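Local coordinates for erythromycin C-12 hydroxylase (PDB 2JJO), which uses a heme b cofactor, NADPH and oxygen to hydroxylate erythromycin D at C-12 of its macrolactone ring, giving erythromycin C, at residues Phe69-Thr74 with Glu89-Glu94; Thr74-Gly79 with Asp309-Thr314; Val170-Asp175 with Phe389-Leu394. The protein carries 1 engineered substitution. One frame throughout, in Å; residues are numbered along the deposited sequence.

Contact 1: residues Phe69-Thr74 with Glu89-Glu94; sequences FSSDPT and EIDPPE. With EY5 (Erythromycin D), chain C.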
# COMPACT_ATOMS: atom_id res chain seq x y z
N PHE A 69 18.89 1.94 10.32
CA PHE A 69 17.44 2.10 10.44
C PHE A 69 16.77 0.77 10.15
O PHE A 69 16.43 0.45 9.00
CB PHE A 69 16.96 3.22 9.53
CG PHE A 69 17.68 4.51 9.73
CD1 PHE A 69 18.74 4.89 8.86
CD2 PHE A 69 17.33 5.37 10.78
CE1 PHE A 69 19.41 6.11 9.05
CE2 PHE A 69 18.00 6.59 10.98
CZ PHE A 69 19.05 6.95 10.12
N SER A 70 16.65 -0.02 11.21
CA SER A 70 15.97 -1.32 11.18
C SER A 70 14.46 -1.18 10.87
O SER A 70 13.80 -0.21 11.27
CB SER A 70 16.18 -2.02 12.53
OG SER A 70 15.40 -3.21 12.61
N SER A 71 13.92 -2.16 10.15
CA SER A 71 12.48 -2.25 9.92
C SER A 71 11.73 -2.95 11.08
O SER A 71 10.50 -3.02 11.05
CB SER A 71 12.21 -2.99 8.61
OG SER A 71 12.64 -2.20 7.51
N ASP A 72 12.46 -3.47 12.06
CA ASP A 72 11.86 -4.13 13.23
C ASP A 72 11.45 -3.12 14.31
O ASP A 72 12.31 -2.49 14.93
CB ASP A 72 12.86 -5.12 13.79
CG ASP A 72 12.29 -5.97 14.91
OD1 ASP A 72 13.07 -6.78 15.47
OD2 ASP A 72 11.10 -5.83 15.25
N PRO A 73 10.13 -2.94 14.55
CA PRO A 73 9.70 -1.91 15.53
C PRO A 73 9.91 -2.37 16.95
O PRO A 73 9.90 -1.55 17.87
CB PRO A 73 8.19 -1.74 15.26
CG PRO A 73 7.78 -3.05 14.61
CD PRO A 73 8.98 -3.59 13.88
N THR A 74 10.14 -3.67 17.13
CA THR A 74 9.97 -4.25 18.45
C THR A 74 11.09 -3.79 19.37
O THR A 74 10.90 -3.68 20.55
CB THR A 74 9.75 -5.79 18.43
OG1 THR A 74 10.75 -6.40 17.63
CG2 THR A 74 8.31 -6.18 17.87
N GLU A 89 9.42 -6.61 8.57
CA GLU A 89 10.08 -6.28 9.85
C GLU A 89 11.43 -6.97 10.08
O GLU A 89 11.97 -6.95 11.19
CB GLU A 89 9.14 -6.53 11.02
CG GLU A 89 7.92 -5.59 10.99
CD GLU A 89 6.90 -5.88 12.12
OE1 GLU A 89 7.08 -6.87 12.86
OE2 GLU A 89 5.96 -5.07 12.31
N ILE A 90 11.99 -7.55 9.01
CA ILE A 90 13.25 -8.28 9.12
C ILE A 90 14.27 -7.55 8.30
O ILE A 90 13.91 -6.98 7.25
CB ILE A 90 13.08 -9.77 8.69
CG1 ILE A 90 12.16 -10.47 9.69
CG2 ILE A 90 14.44 -10.54 8.67
CD1 ILE A 90 11.51 -11.79 9.20
N ASP A 91 15.53 -7.54 8.78
CA ASP A 91 16.62 -6.82 8.11
C ASP A 91 17.62 -7.81 7.47
O ASP A 91 17.61 -9.01 7.78
CB ASP A 91 17.40 -5.91 9.09
CG ASP A 91 16.50 -4.98 9.91
OD1 ASP A 91 15.63 -4.28 9.35
OD2 ASP A 91 16.72 -4.89 11.14
N PRO A 92 18.47 -7.33 6.57
CA PRO A 92 19.59 -8.18 6.17
C PRO A 92 20.41 -8.60 7.40
O PRO A 92 20.46 -7.87 8.38
CB PRO A 92 20.42 -7.26 5.27
CG PRO A 92 19.38 -6.27 4.69
CD PRO A 92 18.47 -6.02 5.87
N PRO A 93 21.04 -9.78 7.36
CA PRO A 93 21.07 -10.75 6.27
C PRO A 93 19.86 -11.68 6.22
O PRO A 93 19.69 -12.38 5.22
CB PRO A 93 22.36 -11.53 6.55
CG PRO A 93 22.42 -11.58 8.06
CD PRO A 93 21.87 -10.21 8.50
N GLU A 94 19.03 -11.71 7.27
CA GLU A 94 17.85 -12.61 7.30
C GLU A 94 16.80 -12.33 6.20
O GLU A 94 16.21 -13.29 5.68
CB GLU A 94 17.15 -12.56 8.66
CG GLU A 94 18.01 -13.10 9.78
CD GLU A 94 19.13 -12.12 10.15
OE1 GLU A 94 18.88 -10.89 10.22
OE2 GLU A 94 20.28 -12.59 10.35
O1 EY5 C . 0.71 -5.15 5.53
C1 EY5 C . 1.81 -5.15 6.11
O2 EY5 C . 3.01 -4.86 5.39
C13 EY5 C . 2.94 -4.71 3.97
C36 EY5 C . 4.14 -5.42 3.35
C37 EY5 C . 4.26 -6.83 3.84
C12 EY5 C . 2.94 -3.21 3.68
C35 EY5 C . 3.91 -2.48 4.60
C11 EY5 C . 1.52 -2.63 3.79
O12 EY5 C . 0.61 -3.17 2.81
C10 EY5 C . 1.49 -1.09 3.66
C34 EY5 C . 1.95 -0.66 2.26
C2 EY5 C . 2.09 -5.44 7.57
C30 EY5 C . 1.76 -6.91 7.83
C3 EY5 C . 1.41 -4.46 8.53
O3 EY5 C . 1.97 -4.70 9.84
C14 EY5 C . 1.11 -4.68 10.96
O4 EY5 C . 1.51 -3.59 11.79
C18 EY5 C . 2.79 -3.68 12.40
C21 EY5 C . 3.02 -2.40 13.22
C17 EY5 C . 2.79 -4.90 13.29
O6 EY5 C . 4.06 -5.04 13.93
C16 EY5 C . 2.41 -6.21 12.55
C19 EY5 C . 2.23 -7.32 13.59
O5 EY5 C . 3.50 -6.63 11.73
C15 EY5 C . 1.15 -6.03 11.70
C4 EY5 C . 1.57 -2.97 8.09
C31 EY5 C . 2.95 -2.40 8.48
C5 EY5 C . 0.38 -2.13 8.57
C6 EY5 C . -0.77 -2.01 7.55
C32 EY5 C . -2.03 -1.49 8.24
O10 EY5 C . -1.12 -3.32 7.05
C7 EY5 C . -0.31 -1.01 6.46
C8 EY5 C . -0.82 -1.21 5.03
C33 EY5 C . -2.25 -0.66 4.89
C9 EY5 C . 0.09 -0.58 4.01
O11 EY5 C . -0.34 0.36 3.38
O7 EY5 C . 0.75 -0.79 8.88
C22 EY5 C . 0.80 -0.51 10.28
O9 EY5 C . -0.47 -0.62 10.90
C26 EY5 C . -0.41 -0.36 12.31
C27 EY5 C . -1.78 -0.63 12.88
C25 EY5 C . 0.07 1.06 12.59
C24 EY5 C . 1.40 1.33 11.85
N1 EY5 C . 1.96 2.72 11.97
C29 EY5 C . 2.32 2.99 13.38
C28 EY5 C . 1.13 3.82 11.45
C23 EY5 C . 1.27 0.95 10.38
O8 EY5 C . 2.53 1.11 9.73
O HOH W 1 8.93 -8.11 14.25

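Contact 2: residues Thr74-Gly79 with Asp309-Thr314; sequences TRVIEG and DVMVNT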
# COMPACT_ATOMS: atom_id res chain seq x y z
N THR A 74 10.14 -3.67 17.13
CA THR A 74 9.97 -4.25 18.45
C THR A 74 11.09 -3.79 19.37
O THR A 74 10.90 -3.68 20.55
CB THR A 74 9.75 -5.79 18.43
OG1 THR A 74 10.75 -6.40 17.63
CG2 THR A 74 8.31 -6.18 17.87
N ARG A 75 12.23 -3.45 18.78
CA ARG A 75 13.36 -2.82 19.48
C ARG A 75 12.95 -1.68 20.43
O ARG A 75 13.57 -1.51 21.48
CB ARG A 75 14.37 -2.29 18.43
CG ARG A 75 15.50 -1.41 18.98
CD ARG A 75 16.49 -0.97 17.91
NE ARG A 75 17.23 -2.11 17.36
CZ ARG A 75 18.45 -2.47 17.74
NH1 ARG A 75 19.12 -1.81 18.71
NH2 ARG A 75 19.02 -3.52 17.16
N VAL A 76 11.93 -0.90 20.07
CA VAL A 76 11.54 0.27 20.84
C VAL A 76 10.17 0.11 21.49
O VAL A 76 9.62 1.08 22.03
CB VAL A 76 11.49 1.55 19.96
CG1 VAL A 76 12.74 1.65 19.13
CG2 VAL A 76 10.23 1.54 19.07
N ILE A 77 9.61 -1.10 21.43
CA ILE A 77 8.34 -1.37 22.07
C ILE A 77 8.62 -2.18 23.33
O ILE A 77 8.96 -3.37 23.27
CB ILE A 77 7.32 -2.07 21.11
CG1 ILE A 77 7.04 -1.21 19.85
CG2 ILE A 77 6.03 -2.40 21.86
CD1 ILE A 77 6.27 -1.89 18.69
N GLU A 78 8.46 -1.53 24.48
CA GLU A 78 8.77 -2.13 25.79
C GLU A 78 8.17 -3.50 25.96
O GLU A 78 6.94 -3.67 25.94
CB GLU A 78 8.32 -1.22 26.94
CG GLU A 78 8.42 -1.87 28.36
CD GLU A 78 9.86 -2.06 28.88
OE1 GLU A 78 10.77 -1.30 28.45
OE2 GLU A 78 10.07 -2.96 29.76
N GLY A 79 9.04 -4.49 26.14
CA GLY A 79 8.61 -5.86 26.39
C GLY A 79 8.17 -6.64 25.17
O GLY A 79 7.74 -7.78 25.31
N ASP A 309 17.92 3.40 19.49
CA ASP A 309 16.71 2.73 19.97
C ASP A 309 15.50 3.65 19.98
O ASP A 309 14.72 3.65 20.92
CB ASP A 309 16.94 2.08 21.36
CG ASP A 309 18.08 1.08 21.34
OD1 ASP A 309 18.09 0.25 20.40
OD2 ASP A 309 19.00 1.15 22.18
N VAL A 310 15.32 4.45 18.93
CA VAL A 310 14.04 5.19 18.83
C VAL A 310 13.38 4.90 17.51
O VAL A 310 14.01 4.39 16.60
CB VAL A 310 14.21 6.73 19.02
CG1 VAL A 310 14.65 7.03 20.43
CG2 VAL A 310 15.20 7.32 18.00
N MET A 311 12.10 5.24 17.42
CA MET A 311 11.35 5.10 16.20
C MET A 311 11.50 6.34 15.31
O MET A 311 11.46 7.46 15.79
CB MET A 311 9.87 4.83 16.53
CG MET A 311 9.02 4.53 15.27
SD MET A 311 7.39 3.90 15.68
CE MET A 311 7.64 2.13 15.79
N VAL A 312 11.68 6.08 14.03
CA VAL A 312 11.76 7.07 12.99
C VAL A 312 10.58 6.86 12.01
O VAL A 312 10.29 5.71 11.59
CB VAL A 312 13.09 6.88 12.24
CG1 VAL A 312 13.18 7.77 10.99
CG2 VAL A 312 14.27 7.10 13.21
N ASN A 313 9.92 7.96 11.67
CA ASN A 313 8.83 7.99 10.73
C ASN A 313 9.24 8.77 9.45
O ASN A 313 9.40 10.01 9.49
CB ASN A 313 7.60 8.63 11.43
CG ASN A 313 6.31 8.49 10.64
OD1 ASN A 313 5.63 9.48 10.34
ND2 ASN A 313 5.95 7.27 10.30
N THR A 314 9.37 8.03 8.34
CA THR A 314 9.65 8.61 7.02
C THR A 314 8.36 8.94 6.30
O THR A 314 7.55 8.05 6.03
CB THR A 314 10.52 7.68 6.11
OG1 THR A 314 9.85 6.45 5.84
CG2 THR A 314 11.88 7.34 6.76

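Contact 3: residues Val170-Asp175 with Phe389-Leu394; sequences VDIQMD and FEQIVL. With EY5 (Erythromycin D), chain C.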
# COMPACT_ATOMS: atom_id res chain seq x y z
N VAL A 170 -6.96 -1.26 9.91
CA VAL A 170 -6.75 0.10 9.41
C VAL A 170 -7.37 1.14 10.33
O VAL A 170 -6.83 2.26 10.44
CB VAL A 170 -7.22 0.27 7.92
CG1 VAL A 170 -7.34 1.74 7.56
CG2 VAL A 170 -6.23 -0.41 7.01
N ASP A 171 -8.46 0.76 11.01
CA ASP A 171 -9.16 1.66 11.96
C ASP A 171 -8.86 1.40 13.47
O ASP A 171 -9.54 1.95 14.32
CB ASP A 171 -10.69 1.63 11.73
CG ASP A 171 -11.10 1.92 10.27
OD1 ASP A 171 -10.22 2.11 9.40
OD2 ASP A 171 -12.32 1.96 10.00
N ILE A 172 -7.85 0.59 13.76
CA ILE A 172 -7.44 0.30 15.14
C ILE A 172 -7.18 1.60 15.92
O ILE A 172 -6.61 2.56 15.36
CB ILE A 172 -6.23 -0.67 15.14
CG1 ILE A 172 -6.16 -1.46 16.45
CG2 ILE A 172 -4.88 0.05 14.77
CD1 ILE A 172 -5.25 -2.59 16.36
N GLN A 173 -7.65 1.67 17.17
CA GLN A 173 -7.37 2.87 17.98
C GLN A 173 -5.86 2.95 18.19
O GLN A 173 -5.24 1.98 18.58
CB GLN A 173 -8.10 2.85 19.32
CG GLN A 173 -8.32 4.26 19.93
CD GLN A 173 -7.09 4.73 20.72
OE1 GLN A 173 -6.59 3.99 21.58
NE2 GLN A 173 -6.59 5.93 20.41
N MET A 174 -5.28 4.11 17.89
CA MET A 174 -3.85 4.25 17.81
C MET A 174 -3.53 5.71 18.14
O MET A 174 -4.20 6.62 17.69
CB MET A 174 -3.41 3.92 16.38
CG MET A 174 -1.93 4.23 16.05
SD MET A 174 -1.47 3.75 14.40
CE MET A 174 -2.01 5.09 13.38
N ASP A 175 -2.51 5.93 18.96
CA ASP A 175 -1.97 7.26 19.12
C ASP A 175 -0.45 7.12 19.08
O ASP A 175 0.15 7.26 18.03
CB ASP A 175 -2.51 7.95 20.39
CG ASP A 175 -2.68 6.98 21.55
OD1 ASP A 175 -3.84 6.59 21.83
OD2 ASP A 175 -1.65 6.60 22.15
N PHE A 389 -10.25 8.05 4.85
CA PHE A 389 -9.64 7.34 6.00
C PHE A 389 -8.98 8.35 6.94
O PHE A 389 -8.32 9.28 6.49
CB PHE A 389 -8.63 6.29 5.55
CG PHE A 389 -9.24 5.14 4.79
CD1 PHE A 389 -9.86 4.09 5.48
CD2 PHE A 389 -9.11 5.04 3.40
CE1 PHE A 389 -10.42 3.00 4.78
CE2 PHE A 389 -9.64 3.92 2.70
CZ PHE A 389 -10.30 2.92 3.39
N GLU A 390 -9.16 8.15 8.24
CA GLU A 390 -8.61 9.06 9.27
C GLU A 390 -7.10 8.82 9.52
O GLU A 390 -6.35 9.74 9.89
CB GLU A 390 -9.41 8.96 10.61
CG GLU A 390 -10.83 9.58 10.62
CD GLU A 390 -10.90 11.13 10.52
OE1 GLU A 390 -10.05 11.86 11.10
OE2 GLU A 390 -11.84 11.62 9.86
N GLN A 391 -6.65 7.59 9.30
CA GLN A 391 -5.29 7.23 9.67
C GLN A 391 -4.70 6.17 8.76
O GLN A 391 -5.41 5.50 8.01
CB GLN A 391 -5.28 6.75 11.13
CG GLN A 391 -6.10 5.46 11.37
CD GLN A 391 -6.00 5.01 12.80
OE1 GLN A 391 -5.74 5.83 13.70
NE2 GLN A 391 -6.21 3.74 13.04
N ILE A 392 -3.38 6.04 8.86
CA ILE A 392 -2.61 4.95 8.27
C ILE A 392 -2.51 5.03 6.74
O ILE A 392 -1.40 4.99 6.19
CB ILE A 392 -3.08 3.55 8.77
CG1 ILE A 392 -2.91 3.45 10.30
CG2 ILE A 392 -2.26 2.43 8.12
CD1 ILE A 392 -3.41 2.12 10.91
N VAL A 393 -3.65 5.10 6.05
CA VAL A 393 -3.60 5.21 4.58
C VAL A 393 -4.13 6.56 4.13
O VAL A 393 -4.86 7.24 4.86
CB VAL A 393 -4.37 4.09 3.85
CG1 VAL A 393 -3.72 2.74 4.09
CG2 VAL A 393 -5.88 4.09 4.27
N LEU A 394 -3.79 6.90 2.89
CA LEU A 394 -4.20 8.13 2.28
C LEU A 394 -5.20 7.83 1.16
O LEU A 394 -4.82 7.48 0.04
CB LEU A 394 -2.96 8.85 1.75
CG LEU A 394 -3.22 10.21 1.11
CD1 LEU A 394 -3.59 11.26 2.19
CD2 LEU A 394 -2.04 10.69 0.25
O1 EY5 C . 0.71 -5.15 5.53
C1 EY5 C . 1.81 -5.15 6.11
O2 EY5 C . 3.01 -4.86 5.39
C13 EY5 C . 2.94 -4.71 3.97
C36 EY5 C . 4.14 -5.42 3.35
C37 EY5 C . 4.26 -6.83 3.84
C12 EY5 C . 2.94 -3.21 3.68
C35 EY5 C . 3.91 -2.48 4.60
C11 EY5 C . 1.52 -2.63 3.79
O12 EY5 C . 0.61 -3.17 2.81
C10 EY5 C . 1.49 -1.09 3.66
C34 EY5 C . 1.95 -0.66 2.26
C2 EY5 C . 2.09 -5.44 7.57
C30 EY5 C . 1.76 -6.91 7.83
C3 EY5 C . 1.41 -4.46 8.53
O3 EY5 C . 1.97 -4.70 9.84
C14 EY5 C . 1.11 -4.68 10.96
O4 EY5 C . 1.51 -3.59 11.79
C18 EY5 C . 2.79 -3.68 12.40
C21 EY5 C . 3.02 -2.40 13.22
C17 EY5 C . 2.79 -4.90 13.29
O6 EY5 C . 4.06 -5.04 13.93
C16 EY5 C . 2.41 -6.21 12.55
C19 EY5 C . 2.23 -7.32 13.59
O5 EY5 C . 3.50 -6.63 11.73
C15 EY5 C . 1.15 -6.03 11.70
C4 EY5 C . 1.57 -2.97 8.09
C31 EY5 C . 2.95 -2.40 8.48
C5 EY5 C . 0.38 -2.13 8.57
C6 EY5 C . -0.77 -2.01 7.55
C32 EY5 C . -2.03 -1.49 8.24
O10 EY5 C . -1.12 -3.32 7.05
C7 EY5 C . -0.31 -1.01 6.46
C8 EY5 C . -0.82 -1.21 5.03
C33 EY5 C . -2.25 -0.66 4.89
C9 EY5 C . 0.09 -0.58 4.01
O11 EY5 C . -0.34 0.36 3.38
O7 EY5 C . 0.75 -0.79 8.88
C22 EY5 C . 0.80 -0.51 10.28
O9 EY5 C . -0.47 -0.62 10.90
C26 EY5 C . -0.41 -0.36 12.31
C27 EY5 C . -1.78 -0.63 12.88
C25 EY5 C . 0.07 1.06 12.59
C24 EY5 C . 1.40 1.33 11.85
N1 EY5 C . 1.96 2.72 11.97
C29 EY5 C . 2.32 2.99 13.38
C28 EY5 C . 1.13 3.82 11.45
C23 EY5 C . 1.27 0.95 10.38
O8 EY5 C . 2.53 1.11 9.73
O HOH W 2 -7.08 5.63 16.12

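Contact 1: residues Phe69-Thr74 with Glu89-Glu94
Glu89 runs beside the turn Ser71-Pro73 on its way to the substrate, and its side chain can be read atom by atom. CB lies 3.8 Å from Ser71 O. CG is close both to that oxygen and, at 3.7 Å, to Pro73 CD, and the carboxylate carbon CD follows at 3.6 Å from the same Pro73 CD, the proline ring crossing the chain at about a right angle. Because the chain is extended beyond CG (chi2 176°), the carboxylate is carried to the ligand while still next to the proline ring. OE2 then accepts from two hydroxyls of the mycarose sugar of erythromycin D, with a very short 2.5 Å bond from O6 and one of 3.0 Å from O5. OE1 takes a water instead, at 2.6 Å, which also gives a weak bond to Asp72 OD2.

Further along, the Asp91 carboxylate grips residues 70 and 71 with both oxygens, each through its syn lone pair: OD2 receives Ser70 OG at 2.6 Å, and OD1 receives Ser71 N at 2.8 Å in a nearly straight bond (169°). The chain at 70-74 is braced from within as well, by an ST turn at Ser70 and an Asx turn at Asp72. Beyond it, Ser71 touches the heme-binding residues Arg293 and His351. The arrangement belongs to the long loop between helices B and C of cytochromes P450, folded back on an edge strand of the sheet and here presenting a substrate-binding glutamate.

Contact 2: residues Thr74-Gly79 with Asp309-Thr314
Arg75 and Asp309 meet in a salt bridge whose two side chains cross at about a right angle while their flat ends lie almost in one plane, the guanidinium and carboxylate being only 9° apart. A single prong makes the bond: Arg75 NH1 reaches Asp309 OD1 at 2.9 Å, the N-H pointing well at the oxygen (165°). The oxygen sits at the guanidinium edge, in its plane, and is approached nearly along its C-O axis. The straight first two torsions of Arg75 bring its CD to 3.2 Å from Asp309 OD1, and the bend at chi3 (-66°) then turns the guanidinium so that NH1 meets the same oxygen. One carboxylate oxygen thus meets both the charge and the stem of the arginine, at the protein surface.

Deeper in, Val76 divides its two methyls between partners. CG1 rests on the backbone, 3.3 Å from Asp309 O and 3.7 Å from Val310 C, whereas CG2 makes a looser apolar contact with Met311 CB at 4.2 Å, the two side chains again crossing nearly perpendicularly. The short 3-10 turn carrying Arg75 and Val76 is closed by Ile77 N bonding to Thr74 O. Thr294 on strand 290-295 touches both side chains of this turn, and Thr295 pairs with the backbone of Asp309 and Val310. The loop before helix 94-103 is thereby seated on the entry to strand 311-315, part of the mixed beta sheet of the P450 fold.

Contact 3: residues Val170-Asp175 with Phe389-Leu394
Gln391 reaches from the turn near the C-terminal end of the chain, probably the region known in P450s as substrate recognition site 6, to the end of helix 159-170 (helix F) and the start of the F-G loop, where it meets Val170 and Ile172. Its CG lies between the backbone N and the carbonyl carbon (chi1 63°), the crowded position, and the chain then extends to carry the amide across. NE2 spends both N-H groups on main-chain carbonyls: Ile172 O at 2.6 Å, and Val170 O at 3.1 Å, the latter approached from above its carbonyl plane. Both oxygens lie in or near the amide plane, so the pair fixes the rotation of the amide. OE1 accepts from a water, and that water in turn accepts from Met174 N at 2.9 Å.

Ile392 next to it has the phi/psi of a classic gamma turn (72°/-55°), closed by Val393 N to Gln391 O at 2.7 Å. Met174, with CG anti to its own nitrogen and a bend at its last torsion, lays CE 3.6 Å from Ile392 CG1. On the other flank Val170 CG1 packs against Phe389 and Val393, whose side chains also touch Val248 of the long helix 228-259. The ligand lies against this junction: Ile392 CD1 is 3.8 Å from C27 of erythromycin D, and Met174 SD approaches its C25 to 3.6 Å.

Contacts 1 and 2 form one continuous region: they share Thr74, their centres are about 11 Å apart, and they touch where Pro73 CB meets Met311 CE at 3.9 Å and Phe69 CD2 meets Val312 CG2 at 4.3 Å. Both reach the same mixed sheet. Contact 3 stands apart, its centre about 23 Å from that of contact 1, with nearest atoms about 11 Å apart and no direct touch. Erythromycin D bridges that interval, held by hydrogen bonds at contact 1 and by apolar surfaces at contact 3. Contact 2 is second shell, the Met311 side chain lying about 6 Å from the ligand and touching the substrate-binding Gln292.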